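Long-range contact in FAD-binding oxidoreductase (Gulosibacter chungangensis, PDB 7PBG), which oxidises 4-ethylphenol by means of a covalently bound FAD, probably dehydrogenating it to 4-vinylphenol: residues F390-P404 with R436-A449. Sequence-based numbering, arbitrary orientation.
With FAD (flavin-adenine dinucleotide), chain C.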
# COMPACT_ATOMS: atom_id res chain seq x y z
N PHE A 390 21.93 10.61 -30.03
CA PHE A 390 22.42 11.75 -30.83
C PHE A 390 22.75 12.87 -29.85
O PHE A 390 22.36 12.82 -28.67
CB PHE A 390 21.38 12.13 -31.89
CG PHE A 390 20.00 12.41 -31.35
CD1 PHE A 390 19.77 13.59 -30.66
CD2 PHE A 390 18.97 11.52 -31.53
CE1 PHE A 390 18.49 13.87 -30.19
CE2 PHE A 390 17.71 11.76 -31.00
CZ PHE A 390 17.47 12.96 -30.35
N PRO A 391 23.41 13.94 -30.31
CA PRO A 391 23.85 14.98 -29.39
C PRO A 391 22.66 15.63 -28.66
O PRO A 391 21.72 15.98 -29.29
CB PRO A 391 24.65 15.97 -30.28
CG PRO A 391 25.08 15.13 -31.44
CD PRO A 391 23.96 14.13 -31.67
N ASN A 392 22.78 15.76 -27.34
CA ASN A 392 21.80 16.45 -26.46
C ASN A 392 20.49 15.64 -26.41
O ASN A 392 19.46 16.22 -26.04
CB ASN A 392 21.51 17.89 -26.94
CG ASN A 392 22.75 18.64 -27.36
OD1 ASN A 392 23.74 18.64 -26.66
ND2 ASN A 392 22.70 19.23 -28.55
N ALA A 393 20.51 14.33 -26.70
CA ALA A 393 19.30 13.49 -26.60
C ALA A 393 18.83 13.47 -25.14
O ALA A 393 19.59 13.24 -24.18
CB ALA A 393 19.55 12.08 -27.07
N GLY A 394 17.54 13.71 -24.97
CA GLY A 394 16.89 13.56 -23.67
C GLY A 394 15.48 13.07 -23.90
O GLY A 394 15.09 12.91 -25.08
N HIS A 395 14.77 12.82 -22.81
CA HIS A 395 13.42 12.23 -22.87
C HIS A 395 12.41 13.05 -22.09
O HIS A 395 12.77 14.00 -21.39
CB HIS A 395 13.53 10.75 -22.47
CG HIS A 395 14.12 10.53 -21.13
ND1 HIS A 395 13.66 11.14 -19.99
CD2 HIS A 395 15.10 9.70 -20.75
CE1 HIS A 395 14.43 10.78 -18.98
NE2 HIS A 395 15.25 9.83 -19.40
N PHE A 396 11.16 12.62 -22.26
CA PHE A 396 9.94 13.32 -21.82
C PHE A 396 8.83 12.29 -21.84
O PHE A 396 8.29 12.04 -22.89
CB PHE A 396 9.74 14.52 -22.74
CG PHE A 396 8.62 15.46 -22.42
CD1 PHE A 396 8.75 16.39 -21.41
CD2 PHE A 396 7.42 15.42 -23.13
CE1 PHE A 396 7.73 17.28 -21.12
CE2 PHE A 396 6.41 16.32 -22.85
CZ PHE A 396 6.56 17.25 -21.85
N PHE A 397 8.54 11.68 -20.69
CA PHE A 397 7.82 10.39 -20.65
C PHE A 397 6.32 10.59 -20.93
O PHE A 397 5.72 11.49 -20.37
CB PHE A 397 8.00 9.68 -19.30
CG PHE A 397 9.36 9.08 -19.14
CD1 PHE A 397 9.71 7.92 -19.84
CD2 PHE A 397 10.27 9.64 -18.28
CE1 PHE A 397 10.99 7.40 -19.72
CE2 PHE A 397 11.55 9.10 -18.14
CZ PHE A 397 11.88 7.96 -18.85
N TYR A 398 5.79 9.72 -21.75
CA TYR A 398 4.33 9.41 -21.85
C TYR A 398 4.17 7.98 -21.38
O TYR A 398 4.55 7.07 -22.14
CB TYR A 398 3.86 9.59 -23.27
CG TYR A 398 2.45 9.10 -23.53
CD1 TYR A 398 1.37 9.73 -22.96
CD2 TYR A 398 2.23 7.99 -24.33
CE1 TYR A 398 0.09 9.25 -23.14
CE2 TYR A 398 0.93 7.54 -24.57
CZ TYR A 398 -0.13 8.16 -23.95
OH TYR A 398 -1.42 7.73 -24.13
N ALA A 399 3.60 7.76 -20.20
CA ALA A 399 3.56 6.39 -19.63
C ALA A 399 2.16 6.04 -19.11
O ALA A 399 1.94 6.05 -17.91
CB ALA A 399 4.60 6.28 -18.57
N PRO A 400 1.21 5.77 -20.00
CA PRO A 400 -0.12 5.41 -19.53
C PRO A 400 -0.24 3.99 -19.01
O PRO A 400 0.42 3.07 -19.47
CB PRO A 400 -1.00 5.56 -20.75
CG PRO A 400 -0.07 5.29 -21.91
CD PRO A 400 1.27 5.87 -21.47
N VAL A 401 -1.27 3.81 -18.18
CA VAL A 401 -1.58 2.52 -17.57
C VAL A 401 -2.95 2.09 -18.13
O VAL A 401 -3.81 2.94 -18.34
CB VAL A 401 -1.56 2.58 -16.04
CG1 VAL A 401 -2.51 3.60 -15.44
CG2 VAL A 401 -1.74 1.20 -15.42
N SER A 402 -3.11 0.80 -18.34
CA SER A 402 -4.35 0.25 -18.94
C SER A 402 -4.56 -1.21 -18.50
O SER A 402 -3.73 -1.73 -17.80
CB SER A 402 -4.26 0.36 -20.41
OG SER A 402 -3.18 -0.41 -20.88
N ALA A 403 -5.63 -1.85 -18.95
CA ALA A 403 -5.79 -3.31 -18.72
C ALA A 403 -4.91 -4.10 -19.67
O ALA A 403 -4.75 -3.79 -20.86
CB ALA A 403 -7.26 -3.69 -18.82
N PRO A 404 -4.31 -5.22 -19.19
CA PRO A 404 -3.54 -6.09 -20.06
C PRO A 404 -4.35 -6.61 -21.24
O PRO A 404 -5.49 -7.14 -21.10
CB PRO A 404 -3.11 -7.22 -19.15
CG PRO A 404 -3.00 -6.54 -17.81
CD PRO A 404 -4.22 -5.64 -17.79
N ARG A 436 -1.43 -7.01 -12.49
CA ARG A 436 -2.74 -7.03 -13.18
C ARG A 436 -2.90 -5.83 -14.11
O ARG A 436 -3.90 -5.80 -14.81
CB ARG A 436 -3.90 -6.96 -12.18
CG ARG A 436 -3.95 -8.15 -11.23
CD ARG A 436 -4.90 -7.91 -10.06
NE ARG A 436 -5.19 -9.16 -9.39
CZ ARG A 436 -4.42 -9.78 -8.53
NH1 ARG A 436 -3.26 -9.28 -8.15
NH2 ARG A 436 -4.81 -10.94 -8.02
N GLU A 437 -1.90 -4.97 -14.17
CA GLU A 437 -2.04 -3.72 -14.96
C GLU A 437 -0.99 -3.73 -16.03
O GLU A 437 0.08 -4.36 -15.83
CB GLU A 437 -1.99 -2.50 -14.04
CG GLU A 437 -0.61 -1.96 -13.70
CD GLU A 437 0.32 -2.76 -12.83
OE1 GLU A 437 0.04 -3.96 -12.58
OE2 GLU A 437 1.39 -2.22 -12.49
N MET A 438 -1.27 -3.00 -17.12
CA MET A 438 -0.29 -2.86 -18.22
C MET A 438 0.15 -1.41 -18.29
O MET A 438 -0.67 -0.50 -18.35
CB MET A 438 -0.87 -3.33 -19.57
CG MET A 438 0.18 -3.39 -20.72
SD MET A 438 -0.59 -4.16 -22.15
CE MET A 438 -1.66 -2.81 -22.69
N HIS A 439 1.47 -1.21 -18.30
CA HIS A 439 2.11 0.06 -18.64
C HIS A 439 2.64 0.06 -20.07
O HIS A 439 3.25 -0.95 -20.53
CB HIS A 439 3.29 0.31 -17.67
CG HIS A 439 2.90 0.23 -16.25
ND1 HIS A 439 2.58 1.37 -15.52
CD2 HIS A 439 2.77 -0.81 -15.41
CE1 HIS A 439 2.29 1.02 -14.28
NE2 HIS A 439 2.40 -0.31 -14.19
N HIS A 440 2.44 1.18 -20.72
CA HIS A 440 3.10 1.57 -21.98
C HIS A 440 4.07 2.67 -21.62
O HIS A 440 3.62 3.75 -21.21
CB HIS A 440 2.09 1.94 -23.04
CG HIS A 440 2.69 2.60 -24.22
ND1 HIS A 440 1.96 3.45 -25.01
CD2 HIS A 440 3.92 2.52 -24.77
CE1 HIS A 440 2.73 3.90 -26.00
NE2 HIS A 440 3.94 3.31 -25.88
N ILE A 441 5.36 2.42 -21.70
CA ILE A 441 6.36 3.50 -21.48
C ILE A 441 6.86 4.00 -22.84
O ILE A 441 7.46 3.24 -23.59
CB ILE A 441 7.53 3.01 -20.63
CG1 ILE A 441 7.09 2.29 -19.34
CG2 ILE A 441 8.45 4.18 -20.38
CD1 ILE A 441 5.99 2.96 -18.57
N CYS A 442 6.48 5.21 -23.21
CA CYS A 442 6.95 5.92 -24.41
C CYS A 442 8.06 6.85 -23.94
O CYS A 442 7.78 7.83 -23.21
CB CYS A 442 5.81 6.66 -25.08
SG CYS A 442 6.38 7.77 -26.38
N LEU A 443 9.27 6.46 -24.25
CA LEU A 443 10.48 7.26 -23.96
C LEU A 443 10.88 7.87 -25.29
O LEU A 443 11.49 7.19 -26.14
CB LEU A 443 11.53 6.33 -23.39
CG LEU A 443 12.78 6.98 -22.83
CD1 LEU A 443 13.54 5.96 -21.99
CD2 LEU A 443 13.67 7.56 -23.92
N PRO A 444 10.51 9.12 -25.56
CA PRO A 444 10.94 9.75 -26.79
C PRO A 444 12.37 10.27 -26.58
O PRO A 444 12.72 10.56 -25.43
CB PRO A 444 10.01 10.95 -26.92
CG PRO A 444 9.74 11.34 -25.48
CD PRO A 444 9.68 10.02 -24.74
N LEU A 445 13.15 10.31 -27.65
CA LEU A 445 14.45 11.00 -27.66
C LEU A 445 14.36 12.21 -28.58
O LEU A 445 14.01 12.07 -29.76
CB LEU A 445 15.55 10.03 -28.06
CG LEU A 445 15.83 8.97 -27.02
CD1 LEU A 445 16.90 8.03 -27.52
CD2 LEU A 445 16.25 9.58 -25.67
N TYR A 446 14.56 13.36 -27.98
CA TYR A 446 14.56 14.65 -28.72
C TYR A 446 15.81 15.44 -28.39
O TYR A 446 16.50 15.15 -27.43
CB TYR A 446 13.29 15.44 -28.40
CG TYR A 446 13.25 16.03 -27.03
CD1 TYR A 446 13.42 17.39 -26.84
CD2 TYR A 446 13.08 15.24 -25.89
CE1 TYR A 446 13.42 17.95 -25.57
CE2 TYR A 446 13.10 15.79 -24.62
CZ TYR A 446 13.26 17.15 -24.45
OH TYR A 446 13.32 17.72 -23.22
N ASP A 447 16.08 16.50 -29.17
CA ASP A 447 17.26 17.36 -28.97
C ASP A 447 16.91 18.40 -27.92
O ASP A 447 16.20 19.39 -28.26
CB ASP A 447 17.65 18.03 -30.28
CG ASP A 447 18.94 18.79 -30.22
OD1 ASP A 447 19.36 19.16 -29.14
OD2 ASP A 447 19.43 19.12 -31.31
N THR A 448 17.43 18.25 -26.69
CA THR A 448 17.04 19.08 -25.54
C THR A 448 17.49 20.52 -25.78
O THR A 448 16.92 21.40 -25.13
CB THR A 448 17.60 18.54 -24.23
OG1 THR A 448 19.03 18.58 -24.33
CG2 THR A 448 17.02 17.17 -23.98
N ALA A 449 18.51 20.74 -26.62
CA ALA A 449 19.11 22.08 -26.88
C ALA A 449 18.34 22.84 -27.96
O ALA A 449 18.61 24.04 -28.12
CB ALA A 449 20.56 21.95 -27.26
PA FAD C . 14.03 13.45 -6.96
O1A FAD C . 14.20 14.29 -8.18
O2A FAD C . 14.88 13.75 -5.75
O5B FAD C . 12.52 13.54 -6.52
C5B FAD C . 11.46 13.44 -7.46
C4B FAD C . 10.29 14.21 -6.90
O4B FAD C . 9.81 13.60 -5.67
C3B FAD C . 10.57 15.67 -6.50
O3B FAD C . 10.52 16.54 -7.64
C2B FAD C . 9.52 15.93 -5.41
O2B FAD C . 8.27 16.22 -6.03
C1B FAD C . 9.50 14.58 -4.69
N9A FAD C . 10.45 14.46 -3.62
C8A FAD C . 11.66 13.85 -3.69
N7A FAD C . 12.29 13.88 -2.55
C5A FAD C . 11.48 14.60 -1.70
C6A FAD C . 11.58 14.93 -0.35
N6A FAD C . 12.66 14.63 0.39
N1A FAD C . 10.58 15.65 0.19
C2A FAD C . 9.50 15.94 -0.57
N3A FAD C . 9.27 15.65 -1.85
C4A FAD C . 10.32 14.97 -2.36
N1 FAD C . 12.14 6.08 -13.11
C2 FAD C . 11.73 4.97 -12.51
O2 FAD C . 11.01 5.02 -11.48
N3 FAD C . 12.15 3.76 -12.91
C4 FAD C . 12.94 3.58 -14.02
O4 FAD C . 13.35 2.44 -14.30
C4X FAD C . 13.34 4.70 -14.71
N5 FAD C . 14.08 4.53 -15.77
C5X FAD C . 14.48 5.67 -16.43
C6 FAD C . 15.29 5.51 -17.57
C7 FAD C . 15.79 6.60 -18.26
C7M FAD C . 16.67 6.38 -19.47
C8 FAD C . 15.47 7.89 -17.80
C8M FAD C . 15.98 9.10 -18.52
C9 FAD C . 14.64 8.06 -16.71
C9A FAD C . 14.14 6.96 -15.98
N10 FAD C . 13.35 7.10 -14.84
C10 FAD C . 12.94 5.97 -14.16
C1' FAD C . 13.02 8.43 -14.26
C2' FAD C . 14.06 8.92 -13.24
O2' FAD C . 15.43 8.67 -13.71
C3' FAD C . 13.98 8.25 -11.85
O3' FAD C . 12.63 8.14 -11.44
C4' FAD C . 14.77 8.94 -10.73
O4' FAD C . 15.08 8.00 -9.69
C5' FAD C . 14.00 10.11 -10.16
O5' FAD C . 14.87 11.14 -9.69
P FAD C . 15.37 11.19 -8.18
O1P FAD C . 16.61 12.04 -8.12
O2P FAD C . 15.46 9.77 -7.72
O3P FAD C . 14.18 11.91 -7.40
O HOH W 1 21.39 16.94 -31.80
O HOH W 2 -1.13 1.26 -21.22
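His395 and Leu443 meet beside the flavin, where two antiparallel strands run past the cofactor. His395 CB rests 3.5 Å from Leu443 CD2. The same His395 CB lies 3.1 Å from Pro444 O. CG sits between the backbone N and the carbonyl carbon (chi1 58°), which turns the imidazole toward the flavin; CG and His395 CD2 still border the Leu443 CD2 methyl. Along the other side of the ring run ND1 and CE1, CE1 also lying near FAD C8. At the tip, His395 NE2 bonds covalently to FAD C8M (1.4 Å), the 8-alpha-N3-histidyl linkage known from the vanillyl-alcohol oxidase family; histidine suits it by offering a nucleophilic ring nitrogen.

Phe397 lies alongside Leu443, its CE1 3.6 Å from Leu443 CG. Phe397 CZ stands 3.7 Å above the centre of the His395 ring. FAD C8 and C9 lie at the phenyl edge, near its plane. With an alanine in place of Phe397, a gap would probably open beside FAD C9 and Leu443 CG, and the His395 face would lose its cover.

Backbone pairing is interrupted here. Gly394 and Tyr446 exchange two hydrogen bonds, as do Tyr398 and Cys442, but between them Pro444 has no N-H and sets its ring against Phe396 O. Glycine suits position 394 because a CB would collide with Thr448 CG2. Farther along, Tyr398 meets His440 offset edge-to-face (planes at 89°), His440 NE2 and ND1 being hydrogen-bonded to Tyr427 and Gln412.

In an eight-stranded antiparallel sheet, 438-447 lies between 426-433 and 393-402. Helix 451-470 packs on Phe396 and Tyr446, helix 406-422 on His440 and Cys442, whereas His395 and Phe397 reach the flavin.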